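Local coordinates for uncharacterized protein (Bacteroides eggerthii DSM 20697, PDB 4ECO) that is of unknown function but, as a leucine-rich repeat protein, probably binds other proteins, at residues G95-P98 / D99-Q103; I181-D185 / T186-Q190; C373-T376 / E377-N381; I462-G466 / N467-E471. One frame throughout, in Å; residues are numbered along the deposited sequence.

Interaction 1. Residues G95-P98 / D99-Q103; sequences GRVP and DAIGQ
Val97 ends a short, weakly bonded strand, and Pro98 leads from it into a 3-10 segment over 99-103, where Ala100 and Ile101 fold back against them. Pro98 O takes the amide hydrogen of Ile101 N at 3.3 Å, and the N-H points almost directly at the oxygen (169°). The donor comes from above the plane of the Pro98 carbonyl, not along a lone pair. The next two rungs repeat the three-residue step: Gly102 N reaches Asp99 O and Gln103 N reaches Ala100 O. The sequence from Gly95 to Pro98, glycine, any residue, a branched aliphatic, then proline, resembles the Gly-x-Ile-Pro signature of plant-type leucine-rich repeats, in which a second, short strand precedes a 3-10 turn. In keeping with that, strand 96-97 pairs in parallel with strand 194-198. Side chains fill in around the turn. Ile101 has CG1 anti to its N (chi1 -170°), which sends the CG1 branch toward Val97, where CD1 meets Val97 CG1 at 4.1 Å, and leaves CG2 beside Pro98 O. On another side the proline ring meets the turn more loosely, Pro98 CG lying 4.3 Å from Ala100 CB. Helix 27-41 packs over this apolar patch, with Ile38 touching both Pro98 and Ile101 and Ala41 touching Pro98. The buried Asp99 carboxylate turns instead to the chain leading into helix 233-238, where OD1 accepts from Glu228 N and OD2 accepts from Asn229 N and bonds Ser232 OG; the second partner of OD1 is Ser199 OG, just after strand 194-198.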
loop_
_atom_site.group_PDB
_atom_site.type_symbol
_atom_site.label_atom_id
_atom_site.label_comp_id
_atom_site.label_asym_id
_atom_site.label_seq_id
_atom_site.Cartn_x
_atom_site.Cartn_y
_atom_site.Cartn_z
ATOM N N GLY A 95 20.404 -16.248 20.733
ATOM C CA GLY A 95 21.765 -16.750 20.614
ATOM C C GLY A 95 22.400 -16.516 19.268
ATOM O O GLY A 95 22.051 -15.570 18.555
ATOM N N ARG A 96 23.341 -17.398 18.920
ATOM C CA ARG A 96 24.127 -17.318 17.687
ATOM C C ARG A 96 23.827 -18.522 16.795
ATOM O O ARG A 96 23.838 -19.643 17.294
ATOM C CB ARG A 96 25.626 -17.248 18.044
ATOM C CG ARG A 96 26.016 -15.978 18.832
ATOM C CD ARG A 96 27.361 -16.088 19.550
ATOM N NE ARG A 96 28.440 -16.568 18.678
ATOM C CZ ARG A 96 29.286 -15.784 18.017
ATOM N NH1 ARG A 96 29.214 -14.464 18.141
ATOM N NH2 ARG A 96 30.220 -16.315 17.237
ATOM N N VAL A 97 23.502 -18.296 15.498
ATOM C CA VAL A 97 23.183 -19.378 14.544
ATOM C C VAL A 97 24.499 -20.082 14.243
ATOM O O VAL A 97 25.430 -19.436 13.758
ATOM C CB VAL A 97 22.430 -18.869 13.292
ATOM C CG1 VAL A 97 22.139 -20.009 12.329
ATOM C CG2 VAL A 97 21.130 -18.171 13.693
ATOM N N PRO A 98 24.636 -21.362 14.674
ATOM C CA PRO A 98 25.939 -22.041 14.558
ATOM C C PRO A 98 26.255 -22.498 13.145
ATOM O O PRO A 98 25.377 -22.522 12.293
ATOM C CB PRO A 98 25.796 -23.236 15.512
ATOM C CG PRO A 98 24.357 -23.541 15.553
ATOM C CD PRO A 98 23.614 -22.253 15.289
ATOM N N ASP A 99 27.519 -22.903 12.923
ATOM C CA ASP A 99 28.047 -23.361 11.641
ATOM C C ASP A 99 27.387 -24.660 11.202
ATOM O O ASP A 99 27.502 -25.031 10.033
ATOM C CB ASP A 99 29.578 -23.536 11.729
ATOM C CG ASP A 99 30.288 -22.310 12.275
ATOM O OD1 ASP A 99 30.062 -21.199 11.741
ATOM O OD2 ASP A 99 30.996 -22.445 13.277
ATOM N N ALA A 100 26.672 -25.325 12.129
ATOM C CA ALA A 100 25.927 -26.570 11.912
ATOM C C ALA A 100 24.825 -26.393 10.833
ATOM O O ALA A 100 24.420 -27.375 10.198
ATOM C CB ALA A 100 25.303 -27.041 13.226
ATOM N N ILE A 101 24.389 -25.136 10.597
ATOM C CA ILE A 101 23.355 -24.774 9.634
ATOM C C ILE A 101 23.750 -25.271 8.220
ATOM O O ILE A 101 22.872 -25.749 7.495
ATOM C CB ILE A 101 23.052 -23.238 9.680
ATOM C CG1 ILE A 101 21.803 -22.839 8.876
ATOM C CG2 ILE A 101 24.242 -22.346 9.355
ATOM C CD1 ILE A 101 20.555 -22.738 9.703
ATOM N N GLY A 102 25.056 -25.245 7.906
ATOM C CA GLY A 102 25.636 -25.666 6.628
ATOM C C GLY A 102 25.443 -27.127 6.251
ATOM O O GLY A 102 25.638 -27.497 5.096
ATOM N N GLN A 103 25.031 -27.960 7.211
ATOM C CA GLN A 103 24.746 -29.382 7.024
ATOM C C GLN A 103 23.450 -29.580 6.220
ATOM O O GLN A 103 23.361 -30.508 5.401
ATOM C CB GLN A 103 24.650 -30.085 8.409
ATOM C CG GLN A 103 24.194 -31.548 8.405
ATOM C CD GLN A 103 24.903 -32.439 7.415
ATOM O OE1 GLN A 103 26.134 -32.403 7.244
ATOM N NE2 GLN A 103 24.120 -33.256 6.740
#

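Interaction 2. Residues I181-D185 / T186-Q190; sequences ITLKD and TQIGQ
Gln187 and Lys184 hold each other through two reciprocal bonds. The backbone Lys184 N donates to Gln187 OE1 at 2.9 Å, nearly straight at 172° and only modestly tilted from the plane of the side-chain amide. In return Gln187 N donates to Lys184 O at 2.7 Å, this time from well above the carbonyl plane. The same oxygen gets a weak second bond from Ile188 N. An extended Gln187 side chain (chi2 168°) is what carries the amide back past the turn to the earlier N-H. Leu183 CD2 lies over one face of that amide, 3.6 Å from Gln187 CD, while Lys184 CB and CG lie near OE1. An alanine in place of Gln187 would probably leave Lys184 N without its acceptor and uncover Leu183 CD2, freeing the turn to shift. Further out, Leu183 CD1 crosses Ile188 CG1 at 4.1 Å, and the Asp185 and Ile188 side chains run alongside each other. A type II turn follows from Gln187 to Gln190, with Gly189 at its positive-phi corner; Asn258 braces it, donating to Gln187 O and accepting from Gly189 N. The whole piece is an irregular surface loop between helix 160-168 and strand 194-198, with Leu183 turned in against Phe149 of helix 144-149 and Cys282, and Leu183 N bonded to Tyr314 OH.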
loop_
_atom_site.group_PDB
_atom_site.type_symbol
_atom_site.label_atom_id
_atom_site.label_comp_id
_atom_site.label_asym_id
_atom_site.label_seq_id
_atom_site.Cartn_x
_atom_site.Cartn_y
_atom_site.Cartn_z
ATOM N N ILE A 181 -2.208 -2.048 7.450
ATOM C CA ILE A 181 -1.604 -1.848 8.758
ATOM C C ILE A 181 -0.551 -0.761 8.659
ATOM O O ILE A 181 0.240 -0.733 7.712
ATOM C CB ILE A 181 -0.993 -3.174 9.322
ATOM C CG1 ILE A 181 -1.983 -4.350 9.331
ATOM C CG2 ILE A 181 -0.277 -3.004 10.668
ATOM C CD1 ILE A 181 -3.315 -4.138 10.064
ATOM N N THR A 182 -0.544 0.126 9.664
ATOM C CA THR A 182 0.473 1.143 9.830
ATOM C C THR A 182 1.193 0.809 11.106
ATOM O O THR A 182 0.553 0.647 12.153
ATOM C CB THR A 182 -0.094 2.571 9.809
ATOM O OG1 THR A 182 -0.844 2.783 8.606
ATOM C CG2 THR A 182 1.018 3.642 9.957
ATOM N N LEU A 183 2.520 0.668 11.030
ATOM C CA LEU A 183 3.287 0.372 12.228
ATOM C C LEU A 183 3.298 1.535 13.190
ATOM O O LEU A 183 3.481 2.694 12.788
ATOM C CB LEU A 183 4.738 0.003 11.913
ATOM C CG LEU A 183 5.043 -1.332 11.314
ATOM C CD1 LEU A 183 6.504 -1.584 11.419
ATOM C CD2 LEU A 183 4.318 -2.454 12.026
ATOM N N LYS A 184 3.139 1.205 14.467
ATOM C CA LYS A 184 3.254 2.137 15.582
ATOM C C LYS A 184 4.756 2.215 15.893
ATOM O O LYS A 184 5.427 1.174 15.826
ATOM C CB LYS A 184 2.400 1.647 16.767
ATOM C CG LYS A 184 0.944 1.395 16.400
ATOM C CD LYS A 184 0.110 0.819 17.533
ATOM C CE LYS A 184 -1.342 0.674 17.123
ATOM N NZ LYS A 184 -2.252 0.487 18.290
ATOM N N ASP A 185 5.310 3.416 16.182
ATOM C CA ASP A 185 6.757 3.563 16.433
ATOM C C ASP A 185 7.248 2.678 17.612
ATOM O O ASP A 185 8.456 2.477 17.766
ATOM C CB ASP A 185 7.146 5.030 16.652
ATOM C CG ASP A 185 7.167 5.804 15.338
ATOM O OD1 ASP A 185 6.066 6.137 14.823
ATOM O OD2 ASP A 185 8.279 6.010 14.782
ATOM N N THR A 186 6.309 2.090 18.366
ATOM C CA THR A 186 6.556 1.129 19.431
ATOM C C THR A 186 7.056 -0.183 18.806
ATOM O O THR A 186 7.932 -0.847 19.371
ATOM C CB THR A 186 5.265 0.898 20.236
ATOM O OG1 THR A 186 4.499 2.108 20.345
ATOM C CG2 THR A 186 5.527 0.267 21.594
ATOM N N GLN A 187 6.478 -0.558 17.636
ATOM C CA GLN A 187 6.837 -1.771 16.909
ATOM C C GLN A 187 8.158 -1.603 16.159
ATOM O O GLN A 187 8.839 -2.609 15.946
ATOM C CB GLN A 187 5.736 -2.183 15.925
ATOM C CG GLN A 187 4.420 -2.578 16.568
ATOM C CD GLN A 187 3.337 -2.672 15.518
ATOM O OE1 GLN A 187 2.774 -1.661 15.056
ATOM N NE2 GLN A 187 3.036 -3.891 15.097
ATOM N N ILE A 188 8.513 -0.366 15.729
ATOM C CA ILE A 188 9.770 -0.135 15.004
ATOM C C ILE A 188 10.928 -0.294 15.979
ATOM O O ILE A 188 11.050 0.483 16.923
ATOM C CB ILE A 188 9.833 1.212 14.252
ATOM C CG1 ILE A 188 8.643 1.341 13.288
ATOM C CG2 ILE A 188 11.167 1.314 13.499
ATOM C CD1 ILE A 188 8.417 2.721 12.717
ATOM N N GLY A 189 11.734 -1.325 15.757
ATOM C CA GLY A 189 12.867 -1.666 16.612
ATOM C C GLY A 189 12.527 -2.651 17.719
ATOM O O GLY A 189 13.375 -2.975 18.564
ATOM N N GLN A 190 11.260 -3.095 17.742
ATOM C CA GLN A 190 10.715 -4.070 18.683
ATOM C C GLN A 190 11.152 -5.430 18.204
ATOM O O GLN A 190 10.803 -5.855 17.094
ATOM C CB GLN A 190 9.183 -3.935 18.764
ATOM C CG GLN A 190 8.477 -4.851 19.747
ATOM C CD GLN A 190 6.994 -4.675 19.619
ATOM O OE1 GLN A 190 6.320 -5.400 18.877
ATOM N NE2 GLN A 190 6.473 -3.647 20.275
#

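Interaction 3. Residues C373-T376 / E377-N381; sequences CGFT and EQVEN
Thr376 and Val379 are the ends of a type I beta turn at the surface, the bend by which the chain leaves strand 373-375 and heads for strand 381-383. The turn is a corner of the leucine-rich repeat coil, between two short strands that each pair in parallel with strand 354-359. Its closing bond, from Val379 N to Thr376 O, is weak at 3.4 Å. A second weak bond comes from the threonine side chain: Thr376 OG1 sits between its own N and carbonyl carbon (chi1 82°), close enough to accept from Gln378 N at 3.3 Å. A hydroxyl accepting from the N-H two residues on is the pattern of an ST turn, here overlapping the beta turn, though the bond is weak. Gln378, bent at chi2, keeps its CB and CG beside the same hydroxyl oxygen, with CB at 3.7 Å. Beneath the bend Val379 CG2 does the apolar work. It rests 3.8 Å from Phe375 CB and also nears CD1 of the ring, approaching it obliquely, and it lies beside Thr376 O as well. The ring of Phe375 continues onto that of Phe396, their planes about 20° apart, and Val379 also touches Met404 of strand 404-408. Thr376 meanwhile leans on Lys354 and Ala356 of strand 354-359. With each polar bond weak and the Glu377 acid and the Gln378 amide on the exposed side, the shape of the bend probably owes as much to the Val379 methyl packed beneath it as to its hydrogen bonds.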
loop_
_atom_site.group_PDB
_atom_site.type_symbol
_atom_site.label_atom_id
_atom_site.label_comp_id
_atom_site.label_asym_id
_atom_site.label_seq_id
_atom_site.Cartn_x
_atom_site.Cartn_y
_atom_site.Cartn_z
ATOM N N CYS A 373 9.713 6.812 -14.573
ATOM C CA CYS A 373 9.557 5.391 -14.889
ATOM C C CYS A 373 8.481 5.162 -15.955
ATOM O O CYS A 373 7.745 6.078 -16.319
ATOM C CB CYS A 373 9.212 4.615 -13.623
ATOM S SG CYS A 373 7.571 4.991 -12.965
ATOM N N GLY A 374 8.377 3.903 -16.388
ATOM C CA GLY A 374 7.339 3.393 -17.266
ATOM C C GLY A 374 6.399 2.564 -16.409
ATOM O O GLY A 374 6.579 2.496 -15.186
ATOM N N PHE A 375 5.377 1.942 -17.024
ATOM C CA PHE A 375 4.428 1.125 -16.272
ATOM C C PHE A 375 3.952 -0.108 -17.067
ATOM O O PHE A 375 3.763 -0.036 -18.276
ATOM C CB PHE A 375 3.200 1.959 -15.838
ATOM C CG PHE A 375 3.471 3.213 -15.029
ATOM C CD1 PHE A 375 3.615 3.154 -13.647
ATOM C CD2 PHE A 375 3.558 4.458 -15.650
ATOM C CE1 PHE A 375 3.894 4.310 -12.909
ATOM C CE2 PHE A 375 3.817 5.612 -14.907
ATOM C CZ PHE A 375 3.981 5.530 -13.544
ATOM N N THR A 376 3.718 -1.219 -16.360
ATOM C CA THR A 376 3.173 -2.461 -16.921
ATOM C C THR A 376 1.647 -2.294 -17.098
ATOM O O THR A 376 1.042 -1.486 -16.390
ATOM C CB THR A 376 3.521 -3.680 -16.024
ATOM O OG1 THR A 376 2.611 -3.789 -14.922
ATOM C CG2 THR A 376 4.965 -3.678 -15.537
ATOM N N GLU A 377 1.013 -3.081 -17.997
ATOM C CA GLU A 377 -0.441 -3.028 -18.242
ATOM C C GLU A 377 -1.236 -3.595 -17.046
ATOM O O GLU A 377 -2.469 -3.560 -17.057
ATOM C CB GLU A 377 -0.825 -3.804 -19.524
ATOM C CG GLU A 377 0.043 -3.550 -20.754
ATOM C CD GLU A 377 1.218 -4.500 -20.928
ATOM O OE1 GLU A 377 1.761 -5.001 -19.911
ATOM O OE2 GLU A 377 1.610 -4.726 -22.097
ATOM N N GLN A 378 -0.531 -4.076 -16.002
ATOM C CA GLN A 378 -1.127 -4.719 -14.827
ATOM C C GLN A 378 -1.271 -3.760 -13.615
ATOM O O GLN A 378 -1.759 -4.199 -12.563
ATOM C CB GLN A 378 -0.292 -5.963 -14.398
ATOM C CG GLN A 378 0.337 -6.801 -15.526
ATOM C CD GLN A 378 -0.619 -7.173 -16.639
ATOM O OE1 GLN A 378 -1.802 -7.492 -16.416
ATOM N NE2 GLN A 378 -0.117 -7.118 -17.874
ATOM N N VAL A 379 -0.864 -2.467 -13.759
ATOM C CA VAL A 379 -0.945 -1.441 -12.701
ATOM C C VAL A 379 -2.392 -1.243 -12.261
ATOM O O VAL A 379 -3.275 -0.970 -13.082
ATOM C CB VAL A 379 -0.338 -0.085 -13.124
ATOM C CG1 VAL A 379 -0.541 0.971 -12.047
ATOM C CG2 VAL A 379 1.131 -0.218 -13.481
ATOM N N GLU A 380 -2.625 -1.383 -10.971
ATOM C CA GLU A 380 -3.961 -1.165 -10.430
ATOM C C GLU A 380 -3.978 0.222 -9.787
ATOM O O GLU A 380 -4.594 1.129 -10.342
ATOM C CB GLU A 380 -4.382 -2.278 -9.434
ATOM C CG GLU A 380 -5.884 -2.313 -9.203
ATOM C CD GLU A 380 -6.441 -3.012 -7.974
ATOM O OE1 GLU A 380 -5.643 -3.490 -7.134
ATOM O OE2 GLU A 380 -7.688 -3.068 -7.848
ATOM N N ASN A 381 -3.244 0.396 -8.655
ATOM C CA ASN A 381 -3.179 1.648 -7.899
ATOM C C ASN A 381 -1.745 2.116 -7.660
ATOM O O ASN A 381 -0.846 1.296 -7.401
ATOM C CB ASN A 381 -3.883 1.500 -6.536
ATOM C CG ASN A 381 -5.372 1.270 -6.586
ATOM O OD1 ASN A 381 -6.111 1.924 -7.317
ATOM N ND2 ASN A 381 -5.861 0.373 -5.758
#

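Interaction 4. Residues I462-G466 / N467-E471; sequences INLMG and NMLTE
The side-chain amide of Asn467 lies flat between two neighbours from the preceding bend: Gly466 O stands over one face, 3.3 Å from Asn467 CG, and Leu464 CD2 approaches ND2 from the other. At the ND2 edge, in the amide plane, is Leu464 O. The bond from Asn467 ND2 to Leu464 O is 2.9 Å long and practically straight (177°), although on the acceptor side the donor stands far above the carbonyl plane. ND2 also donates to Leu440 O, and OD1 accepts from Ile445 N. Just upstream a second flat group ends strand 461-463: Asn463 OD1 accepts from the N of selenomethionine Met465 at 3.2 Å, an Asx turn. Leucine packing finishes the contact, with Leu469 CD1 4.3 Å from Leu464 CB. Leu464, Asn467 and Leu469 match the Leu-x-x-Asn-x-Leu core of the leucine-rich repeat, and Asn467 touches Asn443 and Asn498, its counterparts one repeat back and one ahead. Asn498 repeats the pattern, donating to Leu464 O and accepting from Leu469 N. A leucine in place of Asn467 would probably leave Leu464 O and Leu440 O each short of a donor and Ile445 N without its acceptor. Being both donor and acceptor, this buried amide satisfies backbone groups of two successive coils, where no hydrophobic side chain could.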
loop_
_atom_site.group_PDB
_atom_site.type_symbol
_atom_site.label_atom_id
_atom_site.label_comp_id
_atom_site.label_asym_id
_atom_site.label_seq_id
_atom_site.Cartn_x
_atom_site.Cartn_y
_atom_site.Cartn_z
ATOM N N ILE A 462 -13.478 11.695 -9.478
ATOM C CA ILE A 462 -12.472 12.678 -9.118
ATOM C C ILE A 462 -12.713 13.167 -7.682
ATOM O O ILE A 462 -13.842 13.449 -7.284
ATOM C CB ILE A 462 -12.433 13.844 -10.132
ATOM C CG1 ILE A 462 -11.208 14.759 -9.912
ATOM C CG2 ILE A 462 -13.762 14.633 -10.207
ATOM C CD1 ILE A 462 -10.852 15.661 -11.076
ATOM N N ASN A 463 -11.630 13.291 -6.915
ATOM C CA ASN A 463 -11.725 13.802 -5.562
ATOM C C ASN A 463 -10.968 15.083 -5.503
ATOM O O ASN A 463 -9.765 15.085 -5.685
ATOM C CB ASN A 463 -11.195 12.790 -4.556
ATOM C CG ASN A 463 -11.711 13.022 -3.171
ATOM O OD1 ASN A 463 -12.093 14.151 -2.751
ATOM N ND2 ASN A 463 -11.706 11.939 -2.432
ATOM N N LEU A 464 -11.669 16.186 -5.343
ATOM C CA LEU A 464 -11.060 17.522 -5.290
ATOM C C LEU A 464 -11.349 18.169 -3.937
ATOM O O LEU A 464 -11.171 19.367 -3.767
ATOM C CB LEU A 464 -11.569 18.376 -6.450
ATOM C CG LEU A 464 -10.817 18.174 -7.739
ATOM C CD1 LEU A 464 -11.628 18.652 -8.924
ATOM C CD2 LEU A 464 -9.478 18.867 -7.689
HETATM N N MSE A 465 -11.757 17.334 -2.961
HETATM C CA MSE A 465 -12.071 17.786 -1.613
HETATM C C MSE A 465 -10.837 18.437 -0.954
HETATM O O MSE A 465 -9.717 17.920 -1.068
HETATM C CB MSE A 465 -12.608 16.609 -0.743
HETATM C CG MSE A 465 -12.730 16.934 0.779
HETATM SE SE MSE A 465 -11.041 16.684 1.818
HETATM C CE MSE A 465 -11.127 14.756 1.913
ATOM N N GLY A 466 -11.082 19.506 -0.201
ATOM C CA GLY A 466 -10.021 20.166 0.550
ATOM C C GLY A 466 -9.046 20.895 -0.331
ATOM O O GLY A 466 -7.853 20.612 -0.295
ATOM N N ASN A 467 -9.558 21.830 -1.137
ATOM C CA ASN A 467 -8.745 22.629 -2.036
ATOM C C ASN A 467 -9.157 24.104 -1.946
ATOM O O ASN A 467 -9.733 24.509 -0.937
ATOM C CB ASN A 467 -8.820 22.074 -3.450
ATOM C CG ASN A 467 -7.839 20.957 -3.608
ATOM O OD1 ASN A 467 -6.634 21.172 -3.557
ATOM N ND2 ASN A 467 -8.316 19.743 -3.740
HETATM N N MSE A 468 -8.846 24.895 -2.975
HETATM C CA MSE A 468 -9.037 26.348 -2.992
HETATM C C MSE A 468 -9.996 26.828 -4.056
HETATM O O MSE A 468 -10.016 28.033 -4.351
HETATM C CB MSE A 468 -7.676 27.037 -3.240
HETATM C CG MSE A 468 -6.617 26.715 -2.199
HETATM SE SE MSE A 468 -7.220 27.260 -0.429
HETATM C CE MSE A 468 -6.097 25.860 0.646
ATOM N N LEU A 469 -10.783 25.916 -4.631
ATOM C CA LEU A 469 -11.731 26.268 -5.687
ATOM C C LEU A 469 -12.801 27.228 -5.157
ATOM O O LEU A 469 -13.252 27.084 -4.017
ATOM C CB LEU A 469 -12.368 25.008 -6.286
ATOM C CG LEU A 469 -11.377 24.035 -6.930
ATOM C CD1 LEU A 469 -11.930 22.633 -6.960
ATOM C CD2 LEU A 469 -10.920 24.496 -8.314
ATOM N N THR A 470 -13.117 28.261 -5.956
ATOM C CA THR A 470 -14.126 29.286 -5.646
ATOM C C THR A 470 -15.261 29.197 -6.663
ATOM O O THR A 470 -16.392 29.599 -6.360
ATOM C CB THR A 470 -13.514 30.679 -5.597
ATOM O OG1 THR A 470 -12.659 30.865 -6.728
ATOM C CG2 THR A 470 -12.729 30.910 -4.328
ATOM N N GLU A 471 -14.962 28.653 -7.864
ATOM C CA GLU A 471 -15.954 28.414 -8.908
ATOM C C GLU A 471 -15.382 27.518 -10.022
ATOM O O GLU A 471 -14.172 27.546 -10.288
ATOM C CB GLU A 471 -16.537 29.713 -9.504
ATOM C CG GLU A 471 -15.547 30.634 -10.188
ATOM C CD GLU A 471 -16.176 31.920 -10.672
ATOM O OE1 GLU A 471 -17.158 31.854 -11.453
ATOM O OE2 GLU A 471 -15.668 32.993 -10.276
#

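How the interactions relate
From the N terminus, all four contacts are local turns met in series, none nesting in or crossing another. Interaction 1 closes the bend after strand 96-97 and sets it against helix 27-41, toward the N-terminal end of the chain. Interaction 2 closes an irregular loop ahead of strand 194-198, the partner of strand 96-97, with about 30 Å between its centre and that of interaction 1. Interactions 3 and 4 both join the run of parallel repeat strands, one turning the chain between strands 373-375 and 381-383, the other leading it off strand 461-463; their nearest atoms are about 12 Å apart. Interactions 1 and 4 lie on opposite sides of the chain's centre.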